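Local coordinates for protein tyrosyl-tRNA synthetase (Archaeoglobus fulgidus, PDB 2CYB) that probably activates tyrosine with ATP and transfers it to tRNA(Tyr), as expected of a homodimeric class I aminoacyl-tRNA synthetase, at residues L77-G81 against V144-K148; Y39-I45 against Y92-F97; K127-T132 against N190-L194; G220-S224 against R234-K238. All blocks are in the same frame, centred on the assembly; numbering follows the deposited sequence.

Interaction 1 (L77-G81 against V144-K148)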
loop_
_atom_site.group_PDB
_atom_site.type_symbol
_atom_site.label_atom_id
_atom_site.label_comp_id
_atom_site.label_asym_id
_atom_site.label_seq_id
_atom_site.Cartn_x
_atom_site.Cartn_y
_atom_site.Cartn_z
ATOM N N LEU A 77 9.151 0.446 6.099
ATOM C CA LEU A 77 7.781 0.945 6.004
ATOM C C LEU A 77 7.332 1.642 7.277
ATOM O O LEU A 77 6.466 2.523 7.245
ATOM C CB LEU A 77 6.823 -0.208 5.745
ATOM C CG LEU A 77 6.962 -1.006 4.457
ATOM C CD1 LEU A 77 5.945 -2.149 4.499
ATOM C CD2 LEU A 77 6.727 -0.092 3.250
ATOM N N ASN A 78 7.904 1.220 8.397
ATOM C CA ASN A 78 7.537 1.777 9.700
ATOM C C ASN A 78 8.501 2.883 10.131
ATOM O O ASN A 78 8.696 3.127 11.325
ATOM C CB ASN A 78 7.494 0.654 10.749
ATOM C CG ASN A 78 6.501 0.934 11.882
ATOM O OD1 ASN A 78 6.398 0.160 12.839
ATOM N ND2 ASN A 78 5.771 2.036 11.774
ATOM N N GLU A 79 9.113 3.525 9.138
ATOM C CA GLU A 79 10.023 4.655 9.341
ATOM C C GLU A 79 11.212 4.437 10.284
ATOM O O GLU A 79 11.526 5.303 11.111
ATOM C CB GLU A 79 9.208 5.859 9.824
ATOM C CG GLU A 79 7.850 5.999 9.139
ATOM C CD GLU A 79 7.056 7.193 9.645
ATOM O OE1 GLU A 79 7.355 8.333 9.230
ATOM O OE2 GLU A 79 6.138 6.992 10.469
ATOM N N LYS A 80 11.888 3.301 10.149
ATOM C CA LYS A 80 13.033 3.008 11.008
ATOM C C LYS A 80 14.378 3.350 10.372
ATOM O O LYS A 80 15.429 2.928 10.863
ATOM C CB LYS A 80 13.019 1.536 11.424
ATOM C CG LYS A 80 11.779 1.125 12.197
ATOM C CD LYS A 80 11.640 1.939 13.473
ATOM C CE LYS A 80 10.538 1.394 14.378
ATOM N NZ LYS A 80 9.180 1.513 13.781
ATOM N N GLY A 81 14.349 4.106 9.278
ATOM C CA GLY A 81 15.587 4.493 8.628
ATOM C C GLY A 81 15.704 4.147 7.159
ATOM O O GLY A 81 14.737 3.753 6.504
ATOM N N VAL A 144 1.088 -0.921 16.629
ATOM C CA VAL A 144 2.320 -1.292 15.930
ATOM C C VAL A 144 2.985 -0.153 15.160
ATOM O O VAL A 144 4.214 -0.027 15.150
ATOM C CB VAL A 144 2.037 -2.451 14.942
ATOM C CG1 VAL A 144 3.318 -2.857 14.212
ATOM C CG2 VAL A 144 1.447 -3.629 15.695
ATOM N N SER A 145 2.169 0.669 14.517
ATOM C CA SER A 145 2.658 1.786 13.728
ATOM C C SER A 145 3.416 2.833 14.537
ATOM O O SER A 145 3.036 3.171 15.660
ATOM C CB SER A 145 1.485 2.460 13.009
ATOM O OG SER A 145 1.918 3.575 12.252
ATOM N N ARG A 146 4.505 3.332 13.964
ATOM C CA ARG A 146 5.282 4.379 14.608
ATOM C C ARG A 146 4.374 5.616 14.670
ATOM O O ARG A 146 4.540 6.479 15.528
ATOM C CB ARG A 146 6.535 4.684 13.784
ATOM C CG ARG A 146 7.297 5.923 14.224
ATOM C CD ARG A 146 8.555 6.108 13.386
ATOM N NE ARG A 146 9.194 7.409 13.595
ATOM C CZ ARG A 146 8.650 8.577 13.259
ATOM N NH1 ARG A 146 7.449 8.619 12.697
ATOM N NH2 ARG A 146 9.311 9.705 13.482
ATOM N N ARG A 147 3.409 5.685 13.752
ATOM C CA ARG A 147 2.471 6.802 13.705
ATOM C C ARG A 147 1.035 6.358 13.960
ATOM O O ARG A 147 0.388 5.794 13.078
ATOM C CB ARG A 147 2.536 7.502 12.346
ATOM C CG ARG A 147 3.876 8.134 12.036
ATOM C CD ARG A 147 3.748 9.170 10.934
ATOM N NE ARG A 147 5.031 9.801 10.649
ATOM C CZ ARG A 147 5.172 10.973 10.038
ATOM N NH1 ARG A 147 4.101 11.652 9.645
ATOM N NH2 ARG A 147 6.385 11.463 9.820
ATOM N N LYS A 148 0.531 6.626 15.159
ATOM C CA LYS A 148 -0.835 6.245 15.498
ATOM C C LYS A 148 -1.815 7.138 14.743
ATOM O O LYS A 148 -2.830 6.672 14.221
ATOM C CB LYS A 148 -1.063 6.381 17.005
ATOM C CG LYS A 148 -2.343 5.724 17.501
ATOM C CD LYS A 148 -2.551 5.977 18.989
ATOM C CE LYS A 148 -3.736 5.187 19.527
ATOM N NZ LYS A 148 -4.991 5.477 18.780
#

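Interaction 2 (Y39-I45 against Y92-F97)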
loop_
_atom_site.group_PDB
_atom_site.type_symbol
_atom_site.label_atom_id
_atom_site.label_comp_id
_atom_site.label_asym_id
_atom_site.label_seq_id
_atom_site.Cartn_x
_atom_site.Cartn_y
_atom_site.Cartn_z
ATOM N N TYR A 39 10.883 -9.626 13.333
ATOM C CA TYR A 39 11.388 -8.459 14.047
ATOM C C TYR A 39 11.839 -7.350 13.106
ATOM O O TYR A 39 12.571 -7.606 12.151
ATOM C CB TYR A 39 12.604 -8.820 14.905
ATOM C CG TYR A 39 12.387 -9.890 15.947
ATOM C CD1 TYR A 39 12.690 -11.229 15.673
ATOM C CD2 TYR A 39 11.929 -9.565 17.226
ATOM C CE1 TYR A 39 12.551 -12.216 16.646
ATOM C CE2 TYR A 39 11.785 -10.552 18.211
ATOM C CZ TYR A 39 12.102 -11.873 17.910
ATOM O OH TYR A 39 11.974 -12.857 18.866
ATOM N N GLU A 40 11.415 -6.119 13.377
ATOM C CA GLU A 40 11.892 -4.991 12.574
ATOM C C GLU A 40 13.307 -4.804 13.128
ATOM O O GLU A 40 13.481 -4.669 14.334
ATOM C CB GLU A 40 11.097 -3.717 12.861
ATOM C CG GLU A 40 9.638 -3.755 12.492
ATOM C CD GLU A 40 8.963 -2.413 12.726
ATOM O OE1 GLU A 40 7.722 -2.381 12.835
ATOM O OE2 GLU A 40 9.676 -1.389 12.794
ATOM N N PRO A 41 14.335 -4.805 12.269
ATOM C CA PRO A 41 15.690 -4.627 12.810
ATOM C C PRO A 41 15.768 -3.409 13.737
ATOM O O PRO A 41 15.360 -2.309 13.365
ATOM C CB PRO A 41 16.540 -4.473 11.549
ATOM C CG PRO A 41 15.823 -5.362 10.577
ATOM C CD PRO A 41 14.371 -5.005 10.811
ATOM N N SER A 42 16.277 -3.619 14.949
ATOM C CA SER A 42 16.392 -2.550 15.938
ATOM C C SER A 42 17.809 -2.421 16.472
ATOM O O SER A 42 18.449 -3.415 16.814
ATOM C CB SER A 42 15.436 -2.808 17.106
ATOM O OG SER A 42 15.630 -1.863 18.146
ATOM N N GLY A 43 18.299 -1.187 16.541
ATOM C CA GLY A 43 19.641 -0.960 17.045
ATOM C C GLY A 43 19.789 -1.474 18.466
ATOM O O GLY A 43 20.883 -1.836 18.898
ATOM N N GLU A 44 18.681 -1.510 19.196
ATOM C CA GLU A 44 18.711 -1.983 20.570
ATOM C C GLU A 44 17.843 -3.200 20.795
ATOM O O GLU A 44 16.625 -3.138 20.646
ATOM C CB GLU A 44 18.250 -0.892 21.534
ATOM C CG GLU A 44 19.109 0.350 21.555
ATOM C CD GLU A 44 19.049 1.053 22.896
ATOM O OE1 GLU A 44 19.665 0.542 23.854
ATOM O OE2 GLU A 44 18.377 2.103 22.996
ATOM N N ILE A 45 18.475 -4.309 21.156
ATOM C CA ILE A 45 17.748 -5.532 21.460
ATOM C C ILE A 45 17.551 -5.464 22.976
ATOM O O ILE A 45 18.514 -5.263 23.712
ATOM C CB ILE A 45 18.582 -6.781 21.096
ATOM C CG1 ILE A 45 18.893 -6.790 19.596
ATOM C CG2 ILE A 45 17.833 -8.039 21.483
ATOM C CD1 ILE A 45 17.661 -6.770 18.707
ATOM N N TYR A 92 23.458 -7.093 12.673
ATOM C CA TYR A 92 23.761 -7.011 14.092
ATOM C C TYR A 92 22.745 -7.820 14.883
ATOM O O TYR A 92 23.106 -8.562 15.797
ATOM C CB TYR A 92 23.725 -5.558 14.559
ATOM C CG TYR A 92 23.738 -5.421 16.061
ATOM C CD1 TYR A 92 24.797 -5.925 16.817
ATOM C CD2 TYR A 92 22.678 -4.813 16.732
ATOM C CE1 TYR A 92 24.799 -5.830 18.205
ATOM C CE2 TYR A 92 22.667 -4.712 18.120
ATOM C CZ TYR A 92 23.729 -5.223 18.849
ATOM O OH TYR A 92 23.721 -5.128 20.220
ATOM N N ASN A 93 21.472 -7.665 14.536
ATOM C CA ASN A 93 20.406 -8.396 15.216
ATOM C C ASN A 93 20.567 -9.904 15.096
ATOM O O ASN A 93 20.320 -10.634 16.055
ATOM C CB ASN A 93 19.035 -7.989 14.664
ATOM C CG ASN A 93 18.569 -6.638 15.177
ATOM O OD1 ASN A 93 17.434 -6.233 14.924
ATOM N ND2 ASN A 93 19.439 -5.934 15.900
ATOM N N LYS A 94 20.969 -10.384 13.920
ATOM C CA LYS A 94 21.151 -11.819 13.733
ATOM C C LYS A 94 22.209 -12.330 14.703
ATOM O O LYS A 94 22.045 -13.388 15.309
ATOM C CB LYS A 94 21.557 -12.130 12.290
ATOM C CG LYS A 94 21.658 -13.620 11.960
ATOM C CD LYS A 94 21.465 -13.832 10.459
ATOM C CE LYS A 94 22.705 -14.361 9.754
ATOM N NZ LYS A 94 22.869 -15.829 9.925
ATOM N N LYS A 95 23.286 -11.567 14.856
ATOM C CA LYS A 95 24.364 -11.948 15.767
ATOM C C LYS A 95 23.853 -12.063 17.200
ATOM O O LYS A 95 24.169 -13.020 17.910
ATOM C CB LYS A 95 25.492 -10.916 15.721
ATOM C CG LYS A 95 26.200 -10.827 14.385
ATOM C CD LYS A 95 27.338 -9.824 14.449
ATOM C CE LYS A 95 28.118 -9.791 13.147
ATOM N NZ LYS A 95 29.280 -8.860 13.225
ATOM N N VAL A 96 23.057 -11.086 17.621
ATOM C CA VAL A 96 22.518 -11.089 18.972
ATOM C C VAL A 96 21.593 -12.270 19.208
ATOM O O VAL A 96 21.737 -12.982 20.200
ATOM C CB VAL A 96 21.754 -9.781 19.271
ATOM C CG1 VAL A 96 21.164 -9.828 20.677
ATOM C CG2 VAL A 96 22.692 -8.597 19.131
ATOM N N PHE A 97 20.639 -12.478 18.303
ATOM C CA PHE A 97 19.707 -13.587 18.453
ATOM C C PHE A 97 20.446 -14.916 18.579
ATOM O O PHE A 97 20.034 -15.794 19.340
ATOM C CB PHE A 97 18.718 -13.631 17.282
ATOM C CG PHE A 97 17.697 -12.520 17.310
ATOM C CD1 PHE A 97 16.959 -12.267 18.463
ATOM C CD2 PHE A 97 17.465 -11.737 16.182
ATOM C CE1 PHE A 97 16.003 -11.247 18.497
ATOM C CE2 PHE A 97 16.513 -10.716 16.206
ATOM C CZ PHE A 97 15.780 -10.472 17.367
#

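Interaction 3 (K127-T132 against N190-L194)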
loop_
_atom_site.group_PDB
_atom_site.type_symbol
_atom_site.label_atom_id
_atom_site.label_comp_id
_atom_site.label_asym_id
_atom_site.label_seq_id
_atom_site.Cartn_x
_atom_site.Cartn_y
_atom_site.Cartn_z
ATOM N N LYS A 127 -3.531 -8.579 -3.920
ATOM C CA LYS A 127 -4.779 -9.305 -3.692
ATOM C C LYS A 127 -5.259 -9.050 -2.265
ATOM O O LYS A 127 -6.450 -8.807 -2.028
ATOM C CB LYS A 127 -4.566 -10.802 -3.911
ATOM C CG LYS A 127 -4.297 -11.172 -5.363
ATOM C CD LYS A 127 -4.013 -12.663 -5.515
ATOM C CE LYS A 127 -3.834 -13.042 -6.980
ATOM N NZ LYS A 127 -3.570 -14.500 -7.151
ATOM N N MET A 128 -4.333 -9.118 -1.314
ATOM C CA MET A 128 -4.673 -8.848 0.085
ATOM C C MET A 128 -5.216 -7.420 0.212
ATOM O O MET A 128 -6.212 -7.180 0.902
ATOM C CB MET A 128 -3.437 -8.995 0.979
ATOM C CG MET A 128 -3.103 -10.420 1.378
ATOM S SD MET A 128 -4.332 -11.082 2.536
ATOM C CE MET A 128 -3.898 -10.204 4.014
ATOM N N ALA A 129 -4.559 -6.471 -0.451
ATOM C CA ALA A 129 -4.998 -5.074 -0.387
ATOM C C ALA A 129 -6.387 -4.881 -0.976
ATOM O O ALA A 129 -7.157 -4.054 -0.499
ATOM C CB ALA A 129 -3.993 -4.156 -1.110
ATOM N N ARG A 130 -6.701 -5.640 -2.024
ATOM C CA ARG A 130 -7.997 -5.542 -2.685
ATOM C C ARG A 130 -9.146 -6.055 -1.810
ATOM O O ARG A 130 -10.277 -5.583 -1.934
ATOM C CB ARG A 130 -7.957 -6.325 -4.004
ATOM C CG ARG A 130 -9.320 -6.632 -4.620
ATOM C CD ARG A 130 -9.996 -5.390 -5.142
ATOM N NE ARG A 130 -11.268 -5.697 -5.797
ATOM C CZ ARG A 130 -12.442 -5.765 -5.173
ATOM N NH1 ARG A 130 -13.542 -6.050 -5.858
ATOM N NH2 ARG A 130 -12.521 -5.536 -3.869
ATOM N N ILE A 131 -8.861 -7.007 -0.923
ATOM C CA ILE A 131 -9.917 -7.558 -0.069
ATOM C C ILE A 131 -9.897 -7.078 1.378
ATOM O O ILE A 131 -10.724 -7.495 2.188
ATOM C CB ILE A 131 -9.895 -9.113 -0.086
ATOM C CG1 ILE A 131 -8.634 -9.648 0.601
ATOM C CG2 ILE A 131 -9.904 -9.604 -1.531
ATOM C CD1 ILE A 131 -8.621 -11.169 0.784
ATOM N N THR A 132 -8.967 -6.187 1.703
ATOM C CA THR A 132 -8.858 -5.669 3.059
ATOM C C THR A 132 -9.277 -4.195 3.122
ATOM O O THR A 132 -8.726 -3.360 2.415
ATOM C CB THR A 132 -7.402 -5.804 3.564
ATOM O OG1 THR A 132 -7.004 -7.178 3.497
ATOM C CG2 THR A 132 -7.281 -5.307 4.997
ATOM N N ASN A 190 -8.063 -13.485 6.169
ATOM C CA ASN A 190 -7.750 -13.241 4.762
ATOM C C ASN A 190 -6.887 -14.252 4.020
ATOM O O ASN A 190 -7.075 -14.443 2.818
ATOM C CB ASN A 190 -7.113 -11.857 4.620
ATOM C CG ASN A 190 -8.129 -10.745 4.707
ATOM O OD1 ASN A 190 -9.226 -10.932 5.229
ATOM N ND2 ASN A 190 -7.767 -9.574 4.204
ATOM N N LEU A 191 -5.943 -14.887 4.709
ATOM C CA LEU A 191 -5.068 -15.847 4.043
ATOM C C LEU A 191 -5.820 -16.962 3.313
ATOM O O LEU A 191 -5.433 -17.346 2.214
ATOM C CB LEU A 191 -4.062 -16.450 5.023
ATOM C CG LEU A 191 -2.971 -15.469 5.490
ATOM C CD1 LEU A 191 -1.944 -16.206 6.316
ATOM C CD2 LEU A 191 -2.299 -14.826 4.287
ATOM N N PRO A 192 -6.909 -17.481 3.903
ATOM C CA PRO A 192 -7.615 -18.546 3.186
ATOM C C PRO A 192 -8.154 -18.070 1.835
ATOM O O PRO A 192 -8.243 -18.852 0.890
ATOM C CB PRO A 192 -8.734 -18.932 4.153
ATOM C CG PRO A 192 -8.132 -18.645 5.508
ATOM C CD PRO A 192 -7.465 -17.300 5.258
ATOM N N ARG A 193 -8.504 -16.787 1.749
ATOM C CA ARG A 193 -9.035 -16.228 0.511
ATOM C C ARG A 193 -7.981 -16.223 -0.585
ATOM O O ARG A 193 -8.305 -16.090 -1.768
ATOM C CB ARG A 193 -9.557 -14.813 0.738
ATOM C CG ARG A 193 -10.719 -14.726 1.713
ATOM C CD ARG A 193 -11.971 -15.384 1.157
ATOM N NE ARG A 193 -13.122 -15.168 2.030
ATOM C CZ ARG A 193 -14.380 -15.398 1.678
ATOM N NH1 ARG A 193 -14.660 -15.855 0.459
ATOM N NH2 ARG A 193 -15.361 -15.157 2.542
ATOM N N LEU A 194 -6.718 -16.365 -0.193
ATOM C CA LEU A 194 -5.633 -16.395 -1.157
ATOM C C LEU A 194 -5.112 -17.814 -1.328
ATOM O O LEU A 194 -4.057 -18.036 -1.916
ATOM C CB LEU A 194 -4.500 -15.456 -0.720
ATOM C CG LEU A 194 -4.712 -13.977 -1.080
ATOM C CD1 LEU A 194 -5.941 -13.433 -0.379
ATOM C CD2 LEU A 194 -3.486 -13.171 -0.684
#

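Interaction 4 (G220-S224 against R234-K238)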
loop_
_atom_site.group_PDB
_atom_site.type_symbol
_atom_site.label_atom_id
_atom_site.label_comp_id
_atom_site.label_asym_id
_atom_site.label_seq_id
_atom_site.Cartn_x
_atom_site.Cartn_y
_atom_site.Cartn_z
ATOM N N GLY A 220 13.418 5.163 28.251
ATOM C CA GLY A 220 14.548 4.264 28.387
ATOM C C GLY A 220 14.297 3.367 29.582
ATOM O O GLY A 220 15.224 2.817 30.177
ATOM N N ASN A 221 13.021 3.230 29.929
ATOM C CA ASN A 221 12.593 2.411 31.057
ATOM C C ASN A 221 12.620 0.923 30.714
ATOM O O ASN A 221 11.645 0.202 30.939
ATOM C CB ASN A 221 11.185 2.834 31.487
ATOM C CG ASN A 221 10.187 2.785 30.345
ATOM O OD1 ASN A 221 10.560 2.848 29.175
ATOM N ND2 ASN A 221 8.906 2.689 30.682
ATOM N N TYR A 222 13.747 0.475 30.171
ATOM C CA TYR A 222 13.925 -0.922 29.795
ATOM C C TYR A 222 15.409 -1.282 29.830
ATOM O O TYR A 222 16.268 -0.398 29.865
ATOM C CB TYR A 222 13.365 -1.158 28.388
ATOM C CG TYR A 222 14.076 -0.377 27.305
ATOM C CD1 TYR A 222 15.323 -0.780 26.832
ATOM C CD2 TYR A 222 13.511 0.779 26.765
ATOM C CE1 TYR A 222 15.992 -0.055 25.853
ATOM C CE2 TYR A 222 14.174 1.515 25.783
ATOM C CZ TYR A 222 15.415 1.091 25.333
ATOM O OH TYR A 222 16.081 1.808 24.365
ATOM N N ILE A 223 15.703 -2.578 29.813
ATOM C CA ILE A 223 17.080 -3.066 29.837
ATOM C C ILE A 223 17.488 -3.624 28.475
ATOM O O ILE A 223 16.793 -4.464 27.906
ATOM C CB ILE A 223 17.250 -4.173 30.901
ATOM C CG1 ILE A 223 17.042 -3.577 32.295
ATOM C CG2 ILE A 223 18.624 -4.824 30.773
ATOM C CD1 ILE A 223 17.063 -4.592 33.413
ATOM N N SER A 224 18.622 -3.161 27.963
ATOM C CA SER A 224 19.120 -3.610 26.667
ATOM C C SER A 224 20.215 -4.644 26.856
ATOM O O SER A 224 20.892 -4.652 27.883
ATOM C CB SER A 224 19.672 -2.419 25.881
ATOM O OG SER A 224 18.735 -1.358 25.859
ATOM N N ARG A 234 21.891 -0.526 38.281
ATOM C CA ARG A 234 21.270 0.771 38.533
ATOM C C ARG A 234 19.791 0.811 38.136
ATOM O O ARG A 234 18.950 1.280 38.901
ATOM C CB ARG A 234 22.028 1.874 37.781
ATOM C CG ARG A 234 21.297 3.200 37.775
ATOM C CD ARG A 234 21.981 4.231 36.894
ATOM N NE ARG A 234 21.056 5.304 36.542
ATOM C CZ ARG A 234 20.039 5.164 35.696
ATOM N NH1 ARG A 234 19.240 6.190 35.436
ATOM N NH2 ARG A 234 19.833 3.999 35.094
ATOM N N LYS A 235 19.479 0.330 36.935
ATOM C CA LYS A 235 18.098 0.322 36.448
ATOM C C LYS A 235 17.183 -0.542 37.312
ATOM O O LYS A 235 16.051 -0.153 37.603
ATOM C CB LYS A 235 18.051 -0.168 34.995
ATOM C CG LYS A 235 18.668 0.804 33.992
ATOM C CD LYS A 235 18.551 0.264 32.565
ATOM C CE LYS A 235 19.049 1.268 31.533
ATOM N NZ LYS A 235 18.916 0.738 30.142
ATOM N N ILE A 236 17.671 -1.712 37.717
ATOM C CA ILE A 236 16.877 -2.601 38.564
ATOM C C ILE A 236 16.691 -1.953 39.934
ATOM O O ILE A 236 15.587 -1.935 40.478
ATOM C CB ILE A 236 17.559 -3.988 38.730
ATOM C CG1 ILE A 236 17.548 -4.741 37.396
ATOM C CG2 ILE A 236 16.826 -4.821 39.781
ATOM C CD1 ILE A 236 16.157 -5.028 36.864
ATOM N N ARG A 237 17.773 -1.403 40.479
ATOM C CA ARG A 237 17.712 -0.750 41.780
ATOM C C ARG A 237 16.592 0.283 41.878
ATOM O O ARG A 237 15.861 0.312 42.867
ATOM C CB ARG A 237 19.064 -0.098 42.106
ATOM C CG ARG A 237 19.068 0.783 43.353
ATOM C CD ARG A 237 20.433 0.768 44.045
ATOM N NE ARG A 237 21.548 0.859 43.105
ATOM C CZ ARG A 237 21.796 1.908 42.323
ATOM N NH1 ARG A 237 22.839 1.888 41.502
ATOM N NH2 ARG A 237 21.009 2.977 42.361
ATOM N N LYS A 238 16.431 1.122 40.859
ATOM C CA LYS A 238 15.384 2.137 40.919
ATOM C C LYS A 238 14.073 1.740 40.254
ATOM O O LYS A 238 13.154 2.552 40.135
ATOM C CB LYS A 238 15.891 3.456 40.326
ATOM C CG LYS A 238 16.620 3.319 39.006
ATOM C CD LYS A 238 17.153 4.668 38.528
ATOM C CE LYS A 238 18.048 5.321 39.575
ATOM N NZ LYS A 238 19.150 4.416 40.009
#

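Interaction 1 (L77-G81 against V144-K148)
The two loops approach most closely at Asn78 and Arg146, whose CA atoms lie 6.0 Å apart, and the side chain of Asn78 rests against the backbone from Val144 to Arg146. Next along the chain, the carboxylate of Glu79 faces two guanidinium groups. Its OE2 forms a salt bridge to Arg146 NH1 at 3.1 Å and another to Arg147 NE at 3.0 Å. Both hydrogen bonds are bent and weak, so the attraction is probably largely electrostatic. The Glu79 chain crosses each arginine at about a right angle, and its carboxylate plane is turned 65° from the guanidinium of Arg146. The aliphatic parts also touch, with Glu79 CB 3.6 Å from Arg146 CD. Glu79 has positive phi and is the C' residue of a Schellman motif that ends helix 72-77, with Lys80 N bonded to Ala75 O and Glu79 N to Tyr76 O. The turn therefore presents Glu79 to the 144-148 loop just where the helix stops. Lys80 bends back at chi2 (-60°) and chi4 (-65°), which brings its NZ 3.0 Å from Asn78 O in a hydrogen bond; the same ammonium forms a salt bridge with Glu40. In the facing loop, Ser145 OG donates to Arg147 O at 2.8 Å from above the carbonyl plane. Val144, at the start of that loop, lines the pocket of the bound tyrosine beside Tyr158 and Gln180.

Interaction 2 (Y39-I45 against Y92-F97)
Ile45 pushes into helix 83-99 between Asn93, Val96 and Phe97. Its CB already lies 4.0 Å from Val96 CG1, and the branch methyl CG2 meets the same methyl at 3.9 Å. CG1 passes between Val96 CG1 and the Asn93 amide. With chi1 at -61° and chi2 at -58° the chain folds so that CD1 ends 3.4 Å from Asn93 ND2, with Phe97 CZ a little farther off. The amide that Ile45 touches is held by two bonds to one residue's backbone: Ser42 N donates to Asn93 OD1 at 2.9 Å, on a lone pair in the carbonyl plane, while Asn93 ND2 donates almost straight (171°) to Ser42 O at 2.9 Å. This pairing fixes the amide's rotation and ties the beginning of the 'HIGH' region to the helix. One turn on in the helix, Phe97 CZ sits over the centre of one face of the Tyr39 ring, 3.6 Å from Tyr39 CD1, although the two ring planes are inclined to each other. Tyr39 ends strand 34-39, which is flanked by strand 65-70; Leu70 of that neighbour packs against Asn93 and Phe97, and Val53 of helix 47-61 touches both Tyr39 and Phe97.

Interaction 3 (K127-T132 against N190-L194)
The amide of Asn190 carries Ile131 over one of its faces, with CD1 4.0 Å from Asn190 CG and Ile131 CG1 3.7 Å from ND2. Beyond ND2 stands Thr132 OG1, 2.6 Å from Asn190 ND2, a doubtful closeness at an angle too poor for a hydrogen bond. That hydroxyl instead donates to Met128 O at 2.7 Å, four residues earlier in helix 119-131. Met128 flanks the amide stem: its chain bends at chi2 (-70°) and chi3 (-74°), bringing SD within 3.6 Å of Asn190 CB, with the methyl CE close by. Leu194 fills the other half of the contact. Its CD2 presses tightly on Met128 CG at 3.5 Å, the side chains crossing at about a right angle, and its CD1 meets Ile131 CD1 at 3.7 Å. Arg193 contributes its CB to this apolar patch, while its longer arm leads away. The contact thus joins the C-terminal end of helix 119-131 to that of helix 181-190 and its following 3-10 turn. Arg130 forms a salt bridge with Glu79 of the second subunit and Thr132 packs on Val153 of that subunit, consistent with the subunit interface that class I tyrosyl-tRNA synthetases build beside the Rossmann fold.

Interaction 4 (G220-S224 against R234-K238)
Lys235 and Ile236 of helix 229-237 supply the close part of this contact. The Lys235 chain, extended beyond CG, slides past Ile223 in the opposite direction and delivers NZ to Tyr222 O at 2.9 Å, in the carbonyl plane. Its CD passes 4.1 Å from Ile223 CG1. The ammonium also forms a salt bridge with Asp227, which in turn accepts a bond from Ser224 N, so one carboxylate ties the lysine to the loop. Beside this bond, Ile223 CD1 meets Ile236 CD1 at 3.6 Å, the side chains crossing at about a right angle; Leu308 of helix 297-319 packs on Ile223, Ile254 of helix 250-263 on Ile236. Packing is sparser toward Gly220, whose O stays 4.2 Å from Lys235 NZ. Solvent reaches the helix side: Arg234 and Lys238 are exposed there, Lys238 CD lies over one guanidinium face of Arg234, and Lys238 NZ makes a weak bond to Arg234 O. In the loop, Asn221 centres an inverse gamma turn closed by Tyr222 N and Gly220 O, 2.8 Å apart, and its amide holds Ser216 N and Lys214 O. The contact joins helix 229-237 to the chain just after the 'KMSKS' region, the signature loop of class I synthetases.

Interactions 2 and 4 are buried, whereas interactions 1 and 3 are partly exposed and both reach the second subunit. Glu40 and Glu44, from the 39-45 segment, connect three of the four: Glu40 reaches interaction 1 through Lys80, and Glu44 OE1 bonds Ser224 of interaction 4, bringing the 'HIGH' region to the segment that follows 'KMSKS'. The chemistry shifts with place. Arginines and a carboxylate dominate the more open interaction 1, an asparagine amide bonded to the backbone joins aromatic and aliphatic packing in interaction 2, and interaction 3 is chiefly apolar. A lysine-to-carbonyl bond marks interaction 4, whose centre is about 42 Å from that of interaction 3, across the chain's centre.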